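Local coordinates for protein kinase domain-containing protein (Chaetomium thermophilum, PDB 6Z3U), which probably phosphorylates serine and threonine residues with ATP as the cyclin-dependent kinase subunit of the CAK complex, including the C-terminal repeats of RNA polymerase II, at residues B[193-198]-B[385-390]; B[198-203]-B[394-399]; B[266-271]-B[303-308]; B[277-282]-B[370-375]; B[288-293]-B[347-352]. One frame throughout, in Å; residues are numbered along the deposited sequence.

Contact 1 of 5, residues B[193-198]-B[385-390]; sequences GAADIK and TDPKPT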
# COMPACT_ATOMS: atom_id res chain seq x y z
N GLY B 193 30.93 -7.52 17.57
CA GLY B 193 30.67 -7.73 18.98
C GLY B 193 29.30 -7.27 19.41
O GLY B 193 28.44 -6.96 18.58
N ALA B 194 29.07 -7.21 20.73
CA ALA B 194 27.75 -6.86 21.24
C ALA B 194 27.35 -5.44 20.86
O ALA B 194 26.19 -5.18 20.52
CB ALA B 194 27.71 -7.04 22.75
N ALA B 195 28.30 -4.51 20.91
CA ALA B 195 27.97 -3.12 20.58
C ALA B 195 27.55 -2.99 19.12
O ALA B 195 26.74 -2.12 18.79
CB ALA B 195 29.16 -2.21 20.87
N ASP B 196 28.08 -3.85 18.24
CA ASP B 196 27.65 -3.83 16.85
C ASP B 196 26.26 -4.43 16.69
O ASP B 196 25.45 -3.94 15.91
CB ASP B 196 28.67 -4.57 15.99
CG ASP B 196 30.05 -3.96 16.06
OD1 ASP B 196 30.13 -2.71 16.04
OD2 ASP B 196 31.04 -4.71 16.16
N ILE B 197 25.98 -5.51 17.42
CA ILE B 197 24.64 -6.08 17.40
C ILE B 197 23.62 -5.03 17.82
O ILE B 197 22.56 -4.88 17.21
CB ILE B 197 24.58 -7.33 18.30
CG1 ILE B 197 25.54 -8.40 17.77
CG2 ILE B 197 23.15 -7.87 18.38
CD1 ILE B 197 25.61 -9.64 18.64
N LYS B 198 23.93 -4.28 18.89
CA LYS B 198 23.02 -3.25 19.36
C LYS B 198 22.80 -2.17 18.31
O LYS B 198 21.70 -1.62 18.19
CB LYS B 198 23.55 -2.64 20.66
CG LYS B 198 22.62 -1.60 21.28
CD LYS B 198 23.17 -1.04 22.59
CE LYS B 198 23.15 -2.07 23.70
NZ LYS B 198 23.57 -1.49 25.01
N THR B 385 21.53 1.11 27.98
CA THR B 385 22.46 0.39 28.85
C THR B 385 23.79 0.22 28.13
O THR B 385 23.84 -0.00 26.92
CB THR B 385 21.89 -0.97 29.24
OG1 THR B 385 20.80 -0.79 30.15
CG2 THR B 385 22.96 -1.82 29.91
N ASP B 386 24.88 0.33 28.89
CA ASP B 386 26.20 0.17 28.30
C ASP B 386 26.42 -1.28 27.88
O ASP B 386 25.87 -2.21 28.49
CB ASP B 386 27.28 0.58 29.30
CG ASP B 386 27.35 2.08 29.49
OD1 ASP B 386 27.01 2.82 28.54
OD2 ASP B 386 27.74 2.53 30.59
N PRO B 387 27.23 -1.52 26.83
CA PRO B 387 27.97 -0.51 26.06
C PRO B 387 27.10 0.18 25.01
O PRO B 387 26.23 -0.46 24.42
CB PRO B 387 29.06 -1.34 25.39
CG PRO B 387 28.40 -2.65 25.15
CD PRO B 387 27.50 -2.88 26.34
N LYS B 388 27.36 1.46 24.76
CA LYS B 388 26.60 2.19 23.76
C LYS B 388 26.80 1.55 22.39
O LYS B 388 27.84 0.93 22.13
CB LYS B 388 27.02 3.66 23.74
CG LYS B 388 26.66 4.40 25.03
CD LYS B 388 27.10 5.86 25.00
CE LYS B 388 26.70 6.57 26.28
NZ LYS B 388 27.13 8.00 26.31
N PRO B 389 25.83 1.68 21.50
CA PRO B 389 25.95 1.03 20.19
C PRO B 389 27.04 1.66 19.34
O PRO B 389 27.39 2.83 19.49
CB PRO B 389 24.57 1.25 19.55
CG PRO B 389 24.02 2.45 20.24
CD PRO B 389 24.55 2.40 21.64
N THR B 390 27.57 0.84 18.43
CA THR B 390 28.65 1.29 17.56
C THR B 390 28.13 2.30 16.55
O THR B 390 26.99 2.22 16.07
CB THR B 390 29.26 0.10 16.82
OG1 THR B 390 29.64 -0.91 17.77
CG2 THR B 390 30.49 0.53 16.04
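Lys198 runs out from helix 194-213 and crosses Pro389 obliquely, using its methylenes before its charge. Its CG is anti to the backbone N (chi1 -177°), which brings the aliphatic chain against the proline ring, with Lys198 CD 3.8 Å from Pro389 CD. A bend at chi3 (-70°) then brings the ammonium to the backbone carbonyls of the loop, where Lys198 NZ donates to Pro387 O at 2.9 Å from above the carbonyl plane. Trp382 in the preceding helix accepts a second hydrogen bond through its backbone O and meets the same ammonium in a cation-pi contact.

At the N-terminal end of the helix, Asp196 and Thr390 also cross obliquely. The CB of Asp196 leads away from the loop, yet its carboxylate swings back, and Thr390 OG1 donates to Asp196 OD1 at 2.5 Å. The other oxygen, Asp196 OD2, accepts from the N-H of the N-cap residue three positions earlier, Gly193 N, at 3.1 Å. Between these two side-chain pairs, Thr390 N makes a nearly straight bond (162°) to Ala195 O, 3.1 Å away, and Ala195 CB faces the loop near Pro387, whose preceding peptide bond is cis.

An alanine in place of Lys198 would remove both the methylenes against Pro389 and the ammonium at Pro387 O, and would probably loosen the loop from the helix. The chemistry implies a mainly polar grip, with apolar packing of the lysine chain beside it: backbone carbonyls gather round one ammonium, and a single carboxylate serves both the helix start and the incoming loop.

Contact 2 of 5, residues B[198-203]-B[394-399]; sequences KAWMGM and DLPKKS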
# COMPACT_ATOMS: atom_id res chain seq x y z
N LYS B 198 23.93 -4.28 18.89
CA LYS B 198 23.02 -3.25 19.36
C LYS B 198 22.80 -2.17 18.31
O LYS B 198 21.70 -1.62 18.19
CB LYS B 198 23.55 -2.64 20.66
CG LYS B 198 22.62 -1.60 21.28
CD LYS B 198 23.17 -1.04 22.59
CE LYS B 198 23.15 -2.07 23.70
NZ LYS B 198 23.57 -1.49 25.01
N ALA B 199 23.84 -1.85 17.54
CA ALA B 199 23.69 -0.84 16.50
C ALA B 199 22.80 -1.34 15.36
O ALA B 199 21.92 -0.62 14.88
CB ALA B 199 25.05 -0.42 15.96
N TRP B 200 23.02 -2.58 14.92
CA TRP B 200 22.19 -3.16 13.87
C TRP B 200 20.75 -3.31 14.33
O TRP B 200 19.82 -2.89 13.63
CB TRP B 200 22.76 -4.51 13.43
CG TRP B 200 24.02 -4.41 12.62
CD1 TRP B 200 24.35 -3.43 11.74
CD2 TRP B 200 25.12 -5.33 12.63
NE1 TRP B 200 25.59 -3.68 11.19
CE2 TRP B 200 26.08 -4.84 11.72
CE3 TRP B 200 25.38 -6.52 13.32
CZ2 TRP B 200 27.28 -5.50 11.48
CZ3 TRP B 200 26.58 -7.17 13.08
CH2 TRP B 200 27.51 -6.66 12.16
N MET B 201 20.55 -3.91 15.50
CA MET B 201 19.20 -4.11 16.01
C MET B 201 18.45 -2.79 16.15
O MET B 201 17.24 -2.73 15.93
CB MET B 201 19.25 -4.85 17.34
CG MET B 201 19.62 -6.32 17.23
SD MET B 201 18.41 -7.27 16.30
CE MET B 201 16.95 -7.02 17.31
N GLY B 202 19.16 -1.72 16.53
CA GLY B 202 18.52 -0.42 16.58
C GLY B 202 17.99 0.02 15.23
O GLY B 202 16.90 0.59 15.14
N MET B 203 18.75 -0.23 14.17
CA MET B 203 18.29 0.09 12.83
C MET B 203 17.08 -0.75 12.44
O MET B 203 16.06 -0.22 11.99
CB MET B 203 19.44 -0.12 11.84
CG MET B 203 20.59 0.84 12.05
SD MET B 203 22.09 0.35 11.19
CE MET B 203 23.19 1.69 11.62
N ASP B 394 31.76 2.96 11.96
CA ASP B 394 32.71 2.02 12.51
C ASP B 394 32.23 0.57 12.46
O ASP B 394 32.91 -0.31 12.97
CB ASP B 394 33.04 2.38 13.97
CG ASP B 394 33.85 3.66 14.08
OD1 ASP B 394 33.90 4.43 13.10
OD2 ASP B 394 34.44 3.89 15.16
N LEU B 395 31.07 0.32 11.85
CA LEU B 395 30.55 -1.04 11.80
C LEU B 395 31.40 -1.90 10.87
O LEU B 395 32.05 -1.39 9.95
CB LEU B 395 29.10 -1.03 11.32
CG LEU B 395 28.04 -0.64 12.36
CD1 LEU B 395 26.68 -0.46 11.70
CD2 LEU B 395 27.95 -1.69 13.45
N PRO B 396 31.40 -3.21 11.08
CA PRO B 396 32.17 -4.09 10.19
C PRO B 396 31.67 -4.02 8.75
O PRO B 396 30.47 -3.94 8.49
CB PRO B 396 31.95 -5.49 10.79
CG PRO B 396 31.58 -5.24 12.20
CD PRO B 396 30.84 -3.94 12.23
N LYS B 397 32.61 -4.06 7.82
CA LYS B 397 32.32 -4.11 6.39
C LYS B 397 32.58 -5.52 5.87
O LYS B 397 33.35 -6.29 6.45
CB LYS B 397 33.20 -3.12 5.61
CG LYS B 397 32.64 -1.70 5.48
CD LYS B 397 32.41 -1.04 6.84
CE LYS B 397 31.96 0.41 6.69
NZ LYS B 397 31.26 0.93 7.90
N LYS B 398 31.91 -5.86 4.77
CA LYS B 398 32.16 -7.15 4.14
C LYS B 398 33.60 -7.18 3.62
O LYS B 398 34.18 -6.15 3.28
CB LYS B 398 31.19 -7.39 2.98
CG LYS B 398 31.16 -6.26 1.97
CD LYS B 398 30.61 -6.72 0.62
CE LYS B 398 30.72 -5.61 -0.41
NZ LYS B 398 32.13 -5.16 -0.62
N SER B 399 34.17 -8.38 3.56
CA SER B 399 35.55 -8.51 3.11
C SER B 399 35.66 -8.16 1.62
O SER B 399 36.76 -8.00 1.09
CB SER B 399 36.07 -9.92 3.35
OG SER B 399 37.37 -10.09 2.80
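The C-terminal tail meets helix 194-213 chiefly through Leu395, whose CB is directed at the helix and whose two methyls divide the work. Leu395 CD2 lies over one face of the Trp200 indole, 4.2 Å from the centroid of its five-membered ring and displaced toward the rim, a CH-pi contact. The same methyl reaches Ala199 CB at 4.0 Å. Leu395 CD1 comes to 3.4 Å from Trp200 NE1, and it meets Met203 CE tip to tip at 4.1 Å, at the end of a methionine chain extended beyond CG. Leucine and indole slide past each other in opposite directions.

Next in sequence, Pro396 crosses the indole obliquely and touches its six-membered part, Pro396 CD standing 4.0 Å from Trp200 CZ2. Lys397 then turns its ammonium back along the tail, where Lys397 NZ donates to Leu395 O at 3.2 Å.

Trp200 is enclosed further by Tyr192, which it meets edge-to-face, and by Leu180, Leu183 and Leu289. The arrangement is that of a C-terminal extension strapped across the kinase C-lobe, with side chains of its long helix 194-213 as the apolar seat.

Contact 3 of 5, residues B[266-271]-B[303-308]; sequences LLFGAR and EQITLI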
# COMPACT_ATOMS: atom_id res chain seq x y z
N LEU B 266 1.27 -18.02 13.14
CA LEU B 266 1.20 -18.24 11.70
C LEU B 266 1.43 -19.71 11.36
O LEU B 266 0.79 -20.25 10.45
CB LEU B 266 2.21 -17.36 10.97
CG LEU B 266 1.65 -16.08 10.34
CD1 LEU B 266 0.73 -15.33 11.29
CD2 LEU B 266 2.78 -15.17 9.88
N LEU B 267 2.33 -20.37 12.10
CA LEU B 267 2.50 -21.81 11.93
C LEU B 267 1.19 -22.55 12.19
O LEU B 267 0.93 -23.59 11.58
CB LEU B 267 3.59 -22.33 12.86
CG LEU B 267 5.04 -21.98 12.50
CD1 LEU B 267 5.94 -22.12 13.71
CD2 LEU B 267 5.55 -22.87 11.38
N PHE B 268 0.36 -22.01 13.07
CA PHE B 268 -0.93 -22.60 13.39
C PHE B 268 -2.04 -22.13 12.46
O PHE B 268 -3.22 -22.42 12.72
CB PHE B 268 -1.30 -22.29 14.85
CG PHE B 268 -0.33 -22.86 15.85
CD1 PHE B 268 0.38 -24.02 15.59
CD2 PHE B 268 -0.12 -22.22 17.07
CE1 PHE B 268 1.27 -24.54 16.51
CE2 PHE B 268 0.76 -22.74 17.99
CZ PHE B 268 1.46 -23.89 17.71
N GLY B 269 -1.71 -21.43 11.38
CA GLY B 269 -2.70 -21.05 10.40
C GLY B 269 -3.56 -19.87 10.78
O GLY B 269 -4.68 -19.73 10.27
N ALA B 270 -3.07 -18.99 11.65
CA ALA B 270 -3.86 -17.84 12.09
C ALA B 270 -4.19 -16.93 10.91
O ALA B 270 -3.34 -16.66 10.06
CB ALA B 270 -3.12 -17.06 13.17
N ARG B 271 -5.43 -16.46 10.87
CA ARG B 271 -5.92 -15.60 9.80
C ARG B 271 -6.18 -14.17 10.23
O ARG B 271 -6.42 -13.32 9.37
CB ARG B 271 -7.21 -16.18 9.21
CG ARG B 271 -7.19 -17.68 8.97
CD ARG B 271 -6.31 -18.05 7.79
NE ARG B 271 -6.90 -17.60 6.52
CZ ARG B 271 -6.35 -17.82 5.33
NH1 ARG B 271 -6.96 -17.37 4.24
NH2 ARG B 271 -5.21 -18.48 5.23
N GLU B 303 8.70 -29.55 12.07
CA GLU B 303 10.00 -29.32 12.70
C GLU B 303 10.06 -27.93 13.32
O GLU B 303 10.56 -27.77 14.44
CB GLU B 303 11.12 -29.49 11.68
CG GLU B 303 11.35 -30.93 11.23
CD GLU B 303 12.62 -31.09 10.39
OE1 GLU B 303 13.65 -30.47 10.74
OE2 GLU B 303 12.58 -31.83 9.39
N GLN B 304 9.53 -26.92 12.63
CA GLN B 304 9.52 -25.58 13.19
C GLN B 304 8.68 -25.53 14.46
O GLN B 304 9.07 -24.92 15.46
CB GLN B 304 9.00 -24.57 12.16
CG GLN B 304 9.32 -23.13 12.51
CD GLN B 304 10.80 -22.84 12.51
OE1 GLN B 304 11.59 -23.56 11.90
NE2 GLN B 304 11.19 -21.77 13.20
N ILE B 305 7.52 -26.19 14.44
CA ILE B 305 6.68 -26.25 15.64
C ILE B 305 7.41 -26.97 16.76
O ILE B 305 7.45 -26.50 17.90
CB ILE B 305 5.33 -26.92 15.32
CG1 ILE B 305 4.49 -26.03 14.40
CG2 ILE B 305 4.59 -27.24 16.61
CD1 ILE B 305 3.26 -26.70 13.85
N THR B 306 8.01 -28.12 16.45
CA THR B 306 8.74 -28.87 17.47
C THR B 306 9.91 -28.05 18.00
O THR B 306 10.19 -28.06 19.21
CB THR B 306 9.23 -30.19 16.89
OG1 THR B 306 8.12 -30.95 16.41
CG2 THR B 306 9.97 -31.00 17.94
N LEU B 307 10.61 -27.33 17.12
CA LEU B 307 11.76 -26.55 17.56
C LEU B 307 11.33 -25.44 18.52
O LEU B 307 11.98 -25.22 19.54
CB LEU B 307 12.48 -25.96 16.35
CG LEU B 307 13.39 -26.92 15.57
CD1 LEU B 307 13.94 -26.24 14.33
CD2 LEU B 307 14.52 -27.44 16.44
N ILE B 308 10.24 -24.74 18.20
CA ILE B 308 9.77 -23.70 19.10
C ILE B 308 9.38 -24.30 20.44
O ILE B 308 9.66 -23.74 21.51
CB ILE B 308 8.60 -22.92 18.46
CG1 ILE B 308 9.10 -22.17 17.22
CG2 ILE B 308 8.00 -21.95 19.46
CD1 ILE B 308 8.01 -21.52 16.41
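A Schellman motif closes the short helix 264-267 at the end of the kinase activation segment, and the last turn of that helix packs against helix 301-311, the αG helix of the C-lobe. Gly269, with positive phi (79°), is the C-prime residue: its N bonds back to Leu266 O at 2.9 Å, while Ala270 N reaches Glu265 O.

Leu267 carries most of the contact, directed at helix 301-311. Its CG is beside the backbone N and anti to the carbonyl carbon. Both methyls rest on the Gln304 chain, which the leucine crosses at about a right angle, Leu267 CD1 at 3.7 Å from Gln304 CG. Leu267 CD1 also meets Ile308 CD1 tip to tip at 3.5 Å. Lower on the same residue, Leu267 CB approaches Ile305 CG1 at 4.1 Å.

This pairing ties the end of the activation segment to αG, two elements separated in sequence by the long helix 276-291. Gln304 lends it only methylenes: a bend at chi2 (65°) carries the amide away, to hydrogen bonds with Gly298 N and Leu296 O.

Phe268, just past the helix end, comes in beside Leu267. Its ring presents an edge to the isoleucine, with Phe268 CE1 4.0 Å from Ile305 CD1, which lies near the ring plane. The ring also meets Trp329, their planes at about 60°, and Ile308 touches Trp280 of helix 276-291.

Contact 4 of 5, residues B[277-282]-B[370-375]; sequences VDIWSV and KRITAR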
# COMPACT_ATOMS: atom_id res chain seq x y z
N VAL B 277 3.52 -10.51 14.54
CA VAL B 277 4.14 -11.51 13.67
C VAL B 277 5.50 -11.04 13.19
O VAL B 277 6.43 -11.84 13.03
CB VAL B 277 3.21 -11.83 12.48
CG1 VAL B 277 1.93 -12.48 12.96
CG2 VAL B 277 2.92 -10.57 11.66
N ASP B 278 5.66 -9.73 12.96
CA ASP B 278 6.96 -9.21 12.54
C ASP B 278 7.94 -9.14 13.69
O ASP B 278 9.14 -9.38 13.50
CB ASP B 278 6.80 -7.82 11.91
CG ASP B 278 6.35 -7.88 10.46
OD1 ASP B 278 6.64 -8.89 9.78
OD2 ASP B 278 5.73 -6.91 9.99
N ILE B 279 7.47 -8.81 14.90
CA ILE B 279 8.36 -8.73 16.05
C ILE B 279 9.03 -10.07 16.30
O ILE B 279 10.22 -10.14 16.65
CB ILE B 279 7.59 -8.23 17.28
CG1 ILE B 279 7.64 -6.70 17.37
CG2 ILE B 279 8.14 -8.84 18.56
CD1 ILE B 279 7.11 -6.00 16.15
N TRP B 280 8.29 -11.17 16.11
CA TRP B 280 8.88 -12.49 16.29
C TRP B 280 10.05 -12.70 15.35
O TRP B 280 11.11 -13.20 15.77
CB TRP B 280 7.82 -13.57 16.06
CG TRP B 280 8.35 -14.97 16.15
CD1 TRP B 280 9.02 -15.65 15.18
CD2 TRP B 280 8.25 -15.85 17.27
NE1 TRP B 280 9.35 -16.91 15.62
CE2 TRP B 280 8.88 -17.06 16.90
CE3 TRP B 280 7.68 -15.74 18.54
CZ2 TRP B 280 8.96 -18.15 17.77
CZ3 TRP B 280 7.76 -16.82 19.39
CH2 TRP B 280 8.40 -18.01 19.01
N SER B 281 9.88 -12.35 14.08
CA SER B 281 10.99 -12.48 13.13
C SER B 281 12.19 -11.66 13.58
O SER B 281 13.34 -12.11 13.45
CB SER B 281 10.53 -12.05 11.74
OG SER B 281 9.52 -12.92 11.27
N VAL B 282 11.95 -10.46 14.10
CA VAL B 282 13.04 -9.66 14.65
C VAL B 282 13.73 -10.42 15.78
O VAL B 282 14.96 -10.46 15.86
CB VAL B 282 12.53 -8.30 15.12
CG1 VAL B 282 13.57 -7.59 15.96
CG2 VAL B 282 12.15 -7.45 13.92
N LYS B 370 0.92 -10.91 24.32
CA LYS B 370 1.91 -10.51 25.31
C LYS B 370 3.29 -10.30 24.71
O LYS B 370 4.25 -10.06 25.45
CB LYS B 370 1.99 -11.56 26.44
CG LYS B 370 2.43 -12.95 26.00
CD LYS B 370 2.11 -14.01 27.06
CE LYS B 370 2.61 -15.40 26.66
NZ LYS B 370 4.09 -15.58 26.82
N ARG B 371 3.42 -10.40 23.39
CA ARG B 371 4.68 -10.10 22.72
C ARG B 371 4.89 -8.59 22.67
O ARG B 371 3.95 -7.82 22.44
CB ARG B 371 4.67 -10.67 21.31
CG ARG B 371 6.02 -11.14 20.79
CD ARG B 371 5.85 -11.88 19.47
NE ARG B 371 5.14 -13.14 19.64
CZ ARG B 371 4.51 -13.80 18.67
NH1 ARG B 371 4.48 -13.31 17.44
NH2 ARG B 371 3.89 -14.94 18.94
N ILE B 372 6.13 -8.16 22.86
CA ILE B 372 6.43 -6.73 22.87
C ILE B 372 6.16 -6.15 21.48
O ILE B 372 6.24 -6.85 20.46
CB ILE B 372 7.88 -6.48 23.31
CG1 ILE B 372 8.15 -4.98 23.43
CG2 ILE B 372 8.85 -7.12 22.34
CD1 ILE B 372 9.50 -4.65 24.03
N THR B 373 5.80 -4.87 21.45
CA THR B 373 5.56 -4.16 20.20
C THR B 373 6.82 -3.43 19.76
O THR B 373 7.78 -3.28 20.52
CB THR B 373 4.40 -3.17 20.36
OG1 THR B 373 4.81 -2.10 21.23
CG2 THR B 373 3.19 -3.87 20.94
N ALA B 374 6.81 -2.95 18.52
CA ALA B 374 7.98 -2.25 18.00
C ALA B 374 8.23 -0.95 18.75
O ALA B 374 9.38 -0.62 19.06
CB ALA B 374 7.82 -1.99 16.50
N ARG B 375 7.16 -0.20 19.06
CA ARG B 375 7.34 1.03 19.83
C ARG B 375 7.88 0.73 21.22
O ARG B 375 8.84 1.36 21.67
CB ARG B 375 6.02 1.80 19.92
CG ARG B 375 5.96 2.77 21.09
CD ARG B 375 4.74 3.69 21.02
NE ARG B 375 4.94 4.82 20.10
CZ ARG B 375 4.34 4.96 18.92
NH1 ARG B 375 3.47 4.06 18.48
NH2 ARG B 375 4.61 6.03 18.18
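Apolar packing between helix 276-291 and the chain leading into helix 374-378 centres on Ile279, whose CB is directed at the other segment. Its branches spread along the chain: Ile279 CG2 lies 3.8 Å from Arg371 CG and 4.2 Å from Ile372 CG2, while Ile279 CD1 extends to Ala374 CB at 4.1 Å, beside the first turn of the next helix. Ile372 also turns its backbone to the isoleucine, with Ile372 O 3.3 Å from Ile279 CG2. The aliphatic parts of Ile279 and Arg371 slide past each other in opposite directions.

Contacts of the flat groups come next. A bend at chi3 (-67°) turns the Arg371 guanidinium so that Trp280 CE3 stands over the centre of one of its faces, 3.7 Å above the plane. Because the two planes are 61° apart, the indole leans on the guanidinium without stacking on it. Arg371 NH1 also approaches Trp280 CB, at 3.6 Å.

The polar bonds of this arginine run to neighbours outside the two segments. Arg371 NE bonds to Gln365 O, NH1 to Ala276 O, and NH2 both to Leu366 O and, as a salt bridge, to Glu265. The pairing with Glu265 matches the one known in protein kinases between the glutamate ending the activation segment and a C-lobe arginine.

One carboxylate and three carbonyls would thereby probably offset the cost of burying the charge. The methylenes of Arg371 belong to the apolar packing, and its guanidinium is fixed in rotation by bonds at all three nitrogens.

Contact 5 of 5, residues B[288-293]-B[347-352]; sequences ELIIRS and ARFGAV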
# COMPACT_ATOMS: atom_id res chain seq x y z
N GLU B 288 19.75 -14.87 16.01
CA GLU B 288 20.72 -15.32 15.02
C GLU B 288 21.99 -14.49 15.05
O GLU B 288 23.08 -15.01 14.80
CB GLU B 288 20.10 -15.29 13.63
CG GLU B 288 21.05 -15.71 12.53
CD GLU B 288 20.32 -16.06 11.25
OE1 GLU B 288 20.99 -16.25 10.21
OE2 GLU B 288 19.07 -16.15 11.29
N LEU B 289 21.87 -13.19 15.34
CA LEU B 289 23.06 -12.35 15.43
C LEU B 289 23.95 -12.78 16.59
O LEU B 289 25.18 -12.76 16.48
CB LEU B 289 22.65 -10.88 15.59
CG LEU B 289 22.30 -10.16 14.29
CD1 LEU B 289 21.50 -8.90 14.57
CD2 LEU B 289 23.56 -9.83 13.51
N ILE B 290 23.34 -13.18 17.71
CA ILE B 290 24.12 -13.47 18.91
C ILE B 290 24.91 -14.76 18.74
O ILE B 290 26.08 -14.84 19.13
CB ILE B 290 23.19 -13.54 20.14
CG1 ILE B 290 22.61 -12.15 20.43
CG2 ILE B 290 23.95 -14.07 21.34
CD1 ILE B 290 21.49 -12.15 21.44
N ILE B 291 24.29 -15.80 18.17
CA ILE B 291 24.96 -17.08 17.99
C ILE B 291 25.51 -17.26 16.58
O ILE B 291 26.10 -18.31 16.28
CB ILE B 291 24.02 -18.25 18.34
CG1 ILE B 291 22.80 -18.29 17.42
CG2 ILE B 291 23.56 -18.13 19.78
CD1 ILE B 291 22.06 -19.61 17.44
N ARG B 292 25.32 -16.28 15.69
CA ARG B 292 25.84 -16.35 14.32
C ARG B 292 25.40 -17.63 13.61
O ARG B 292 26.14 -18.20 12.81
CB ARG B 292 27.36 -16.20 14.28
CG ARG B 292 27.83 -14.76 14.37
CD ARG B 292 29.32 -14.61 14.12
NE ARG B 292 29.62 -14.24 12.74
CZ ARG B 292 30.73 -13.63 12.35
NH1 ARG B 292 30.91 -13.33 11.08
NH2 ARG B 292 31.67 -13.31 13.24
N SER B 293 24.19 -18.08 13.92
CA SER B 293 23.57 -19.18 13.20
C SER B 293 22.07 -19.12 13.46
O SER B 293 21.64 -18.57 14.48
CB SER B 293 24.14 -20.53 13.63
OG SER B 293 23.51 -20.99 14.82
N ALA B 347 22.31 -18.23 29.30
CA ALA B 347 23.45 -19.11 29.06
C ALA B 347 23.90 -19.06 27.61
O ALA B 347 25.11 -19.02 27.33
CB ALA B 347 23.08 -20.55 29.45
N ARG B 348 22.96 -19.08 26.67
CA ARG B 348 23.30 -19.12 25.25
C ARG B 348 23.40 -17.73 24.64
O ARG B 348 24.27 -17.48 23.80
CB ARG B 348 22.27 -19.95 24.49
CG ARG B 348 22.67 -20.35 23.08
CD ARG B 348 21.60 -21.20 22.42
NE ARG B 348 22.00 -21.66 21.09
CZ ARG B 348 21.23 -22.39 20.29
NH1 ARG B 348 21.68 -22.77 19.10
NH2 ARG B 348 20.01 -22.74 20.67
N PHE B 349 22.53 -16.80 25.05
CA PHE B 349 22.47 -15.48 24.46
C PHE B 349 23.02 -14.40 25.38
O PHE B 349 22.77 -13.21 25.16
CB PHE B 349 21.02 -15.15 24.07
CG PHE B 349 20.40 -16.15 23.12
CD1 PHE B 349 20.73 -16.15 21.78
CD2 PHE B 349 19.49 -17.09 23.58
CE1 PHE B 349 20.16 -17.07 20.91
CE2 PHE B 349 18.93 -18.01 22.72
CZ PHE B 349 19.26 -18.00 21.38
N GLY B 350 23.77 -14.79 26.41
CA GLY B 350 24.27 -13.83 27.38
C GLY B 350 25.24 -12.81 26.83
O GLY B 350 25.62 -11.89 27.55
N ALA B 351 25.65 -12.94 25.56
CA ALA B 351 26.61 -12.00 24.99
C ALA B 351 26.10 -10.57 25.05
O ALA B 351 26.90 -9.63 25.18
CB ALA B 351 26.92 -12.39 23.54
N VAL B 352 24.78 -10.36 24.95
CA VAL B 352 24.21 -9.02 24.99
C VAL B 352 23.84 -8.58 26.40
O VAL B 352 23.35 -7.46 26.58
CB VAL B 352 22.96 -8.93 24.09
CG1 VAL B 352 23.35 -9.08 22.63
CG2 VAL B 352 21.93 -9.99 24.48
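The C-terminal turn of helix 276-291 and the part of 347-352 carrying Phe349 come closest at Ile290 and Phe349; Arg292, with positive phi, is the first residue beyond the former helix, and the second segment continues as a 3-10 turn over 350-352.

Ile290 has its CB directed at the opposing segment and works with both branches. Ile290 CG2, anti to the backbone N, lies 3.7 Å from Phe349 CA and comes to the edge of the phenyl ring near its plane, 3.9 Å from Phe349 CD1; it also meets Ala351 CB at 4.1 Å. Ile290 CD1, on the other branch, rests against both methyls of Val352, with 3.8 Å to Val352 CG2, the two side chains crossing at about a right angle.

Helix 276-291 is the αF helix at the middle of the kinase C-lobe, and here its outer end receives the segment before helix 353-363. Phe349 fits between them, touching Val357 and Leu360 of that helix and meeting Phe295 edge-to-face. Replacing Ile290 with an alanine would remove both branches and would probably leave Phe349 and Val352 less firmly held against the helix.

Ile291 stands beside Ile290, its CG1 in the crowded position between the backbone N and the carbonyl carbon (chi1 63°). This sends Ile291 CG2 obliquely to Phe349 CE1 at 3.7 Å. Ile291 and Arg348 also cross obliquely, and Ile291 CD1 lies 3.6 Å from Arg348 NH1.

In the fold
Contacts 2, 3 and 4 are buried, whereas contacts 1 and 5 lie at the surface, a division the chemistry only partly follows. Contact 1 relies on hydrogen bonds and contact 2 on apolar and CH-pi packing, although both attach the C-terminal tail to helix 194-213; their segments overlap at Lys198, which acts only in the first. Contacts 4 and 5 both use helix 276-291: the first combines isoleucine packing with a buried arginine whose guanidinium lies against Trp280, the second is almost wholly aliphatic and aromatic. Contact 3, apolar throughout, touches contact 4 where Leu266 meets Val277 and Ile308 meets Trp280. Leu289, in a segment of contact 5, packs on Trp200, Met201 and Ile197 of helix 194-213.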